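Local atomic coordinates of DPS family protein (Vibrio cholerae O1 biovar El Tor, PDB entry 3IQ1), a protein that probably binds iron and oxidises it, as a twelve-subunit member of the Dps family of ferritin-like proteins. Residues B[105-110]-B[152-157]. Residues are numbered along the deposited sequence; the frame is centred on the assembly and turned at random.
Sequences SSMQGL and WMLNAW
One face of the Trp157 indole is covered by the selenomethionine Met107, whose chain runs over it at about a right angle to the tryptophan side chain. CG of Met107 sits 4.0 Å from the centroid of the Trp157 six-membered ring, a CH-pi contact over the face. SE of Met107 follows obliquely, 5.0 Å from the centroid of the same Trp157 ring, giving a Met-aromatic pair. The terminal CE of Met107 lies 3.4 Å above the Trp157 indole plane, toward its rim. Bends at both chi2 and chi3 fold the Met107 chain, and its CE ends up wedged between Trp157 CB, 3.7 Å away, and CD2 of Leu154. That last pair, Met107 CE to Leu154 CD2, is tight at 3.4 Å. The other Leu154 branch, CD1, reaches CB of Leu110, one turn further along helix 103-131. NE1 of Trp157 is hydrogen-bonded to OE1 of Glu51 in the same chain. The ring of Phe50 from a neighbouring subunit also meets the indole, the two planes about 30° apart. No hydrogen bond joins the two segments; buried apolar side chains make the contact. Here, close to the chain's C-terminus, helices 103-131 and 134-158 run antiparallel, 150° between segment directions, as consecutive helices of the ferritin-like four-helix bundle.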
loop_
_atom_site.group_PDB
_atom_site.type_symbol
_atom_site.label_atom_id
_atom_site.label_comp_id
_atom_site.label_asym_id
_atom_site.label_seq_id
_atom_site.Cartn_x
_atom_site.Cartn_y
_atom_site.Cartn_z
ATOM N N SER B 105 23.790 5.472 30.997
ATOM C CA SER B 105 23.224 4.588 32.042
ATOM C C SER B 105 22.135 3.665 31.493
ATOM O O SER B 105 22.073 2.489 31.861
ATOM C CB SER B 105 22.683 5.295 33.286
ATOM O OG SER B 105 21.753 6.249 33.016
ATOM N N SER B 106 21.299 4.206 30.631
ATOM C CA SER B 106 20.195 3.420 30.065
ATOM C C SER B 106 20.707 2.365 29.132
ATOM O O SER B 106 20.333 1.206 29.256
ATOM C CB SER B 106 19.189 4.332 29.390
ATOM O OG SER B 106 18.561 5.146 30.388
HETATM N N MSE B 107 21.628 2.754 28.243
HETATM C CA MSE B 107 22.246 1.817 27.290
HETATM C C MSE B 107 23.014 0.701 28.020
HETATM O O MSE B 107 22.930 -0.464 27.646
HETATM C CB MSE B 107 23.153 2.557 26.311
HETATM C CG MSE B 107 22.329 3.424 25.326
HETATM SE SE MSE B 107 21.319 2.484 23.996
HETATM C CE MSE B 107 22.915 2.042 22.995
ATOM N N GLN B 108 23.769 1.055 29.061
ATOM C CA GLN B 108 24.451 0.014 29.869
ATOM C C GLN B 108 23.463 -0.922 30.558
ATOM O O GLN B 108 23.696 -2.136 30.670
ATOM C CB GLN B 108 25.363 0.665 30.910
ATOM C CG GLN B 108 26.296 -0.338 31.602
ATOM C CD GLN B 108 27.236 -1.050 30.639
ATOM O OE1 GLN B 108 27.945 -0.412 29.850
ATOM N NE2 GLN B 108 27.238 -2.384 30.674
ATOM N N GLY B 109 22.353 -0.351 31.022
ATOM C CA GLY B 109 21.240 -1.144 31.611
ATOM C C GLY B 109 20.751 -2.194 30.639
ATOM O O GLY B 109 20.566 -3.362 30.993
ATOM N N LEU B 110 20.622 -1.783 29.405
ATOM C CA LEU B 110 20.177 -2.700 28.349
ATOM C C LEU B 110 21.202 -3.785 28.155
ATOM O O LEU B 110 20.842 -4.973 28.092
ATOM C CB LEU B 110 19.919 -1.933 27.042
ATOM C CG LEU B 110 18.648 -1.047 27.040
ATOM C CD1 LEU B 110 18.537 -0.414 25.664
ATOM C CD2 LEU B 110 17.355 -1.850 27.305
ATOM N N TRP B 152 25.887 -6.531 20.311
ATOM C CA TRP B 152 26.964 -5.939 19.518
ATOM C C TRP B 152 26.721 -4.441 19.261
ATOM O O TRP B 152 27.566 -3.590 19.567
ATOM C CB TRP B 152 27.187 -6.721 18.212
ATOM C CG TRP B 152 27.741 -5.832 17.105
ATOM C CD1 TRP B 152 28.913 -5.121 17.134
ATOM C CD2 TRP B 152 27.103 -5.480 15.871
ATOM N NE1 TRP B 152 29.019 -4.341 16.033
ATOM C CE2 TRP B 152 27.948 -4.547 15.218
ATOM C CE3 TRP B 152 25.924 -5.873 15.237
ATOM C CZ2 TRP B 152 27.647 -4.015 14.000
ATOM C CZ3 TRP B 152 25.623 -5.337 14.012
ATOM C CH2 TRP B 152 26.493 -4.395 13.403
HETATM N N MSE B 153 25.536 -4.100 18.792
HETATM C CA MSE B 153 25.218 -2.712 18.476
HETATM C C MSE B 153 25.232 -1.784 19.699
HETATM O O MSE B 153 25.757 -0.666 19.620
HETATM C CB MSE B 153 23.875 -2.643 17.749
HETATM C CG MSE B 153 23.812 -3.454 16.512
HETATM SE SE MSE B 153 22.095 -3.199 15.611
HETATM C CE MSE B 153 21.044 -3.972 16.872
ATOM N N LEU B 154 24.599 -2.202 20.792
ATOM C CA LEU B 154 24.567 -1.409 22.000
ATOM C C LEU B 154 25.992 -1.149 22.485
ATOM O O LEU B 154 26.347 -0.025 22.862
ATOM C CB LEU B 154 23.794 -2.175 23.072
ATOM C CG LEU B 154 22.315 -2.397 22.799
ATOM C CD1 LEU B 154 21.703 -3.256 23.941
ATOM C CD2 LEU B 154 21.539 -1.089 22.615
ATOM N N ASN B 155 26.808 -2.195 22.537
ATOM C CA ASN B 155 28.239 -2.046 22.955
ATOM C C ASN B 155 29.043 -1.159 21.994
ATOM O O ASN B 155 29.919 -0.410 22.435
ATOM C CB ASN B 155 28.915 -3.396 23.083
ATOM C CG ASN B 155 28.708 -4.014 24.453
ATOM O OD1 ASN B 155 29.214 -3.515 25.510
ATOM N ND2 ASN B 155 27.981 -5.124 24.472
ATOM N N ALA B 156 28.696 -1.190 20.709
ATOM C CA ALA B 156 29.348 -0.320 19.714
ATOM C C ALA B 156 29.065 1.140 20.077
ATOM O O ALA B 156 29.974 1.949 20.070
ATOM C CB ALA B 156 28.900 -0.652 18.217
ATOM N N TRP B 157 27.808 1.456 20.393
ATOM C CA TRP B 157 27.389 2.805 20.738
ATOM C C TRP B 157 28.154 3.298 21.969
ATOM O O TRP B 157 28.565 4.468 22.076
ATOM C CB TRP B 157 25.885 2.814 21.001
ATOM C CG TRP B 157 25.312 4.181 21.209
ATOM C CD1 TRP B 157 24.674 4.927 20.270
ATOM C CD2 TRP B 157 25.210 4.903 22.440
ATOM N NE1 TRP B 157 24.229 6.102 20.837
ATOM C CE2 TRP B 157 24.536 6.107 22.166
ATOM C CE3 TRP B 157 25.649 4.666 23.750
ATOM C CZ2 TRP B 157 24.284 7.053 23.150
ATOM C CZ3 TRP B 157 25.405 5.615 24.730
ATOM C CH2 TRP B 157 24.723 6.797 24.424
#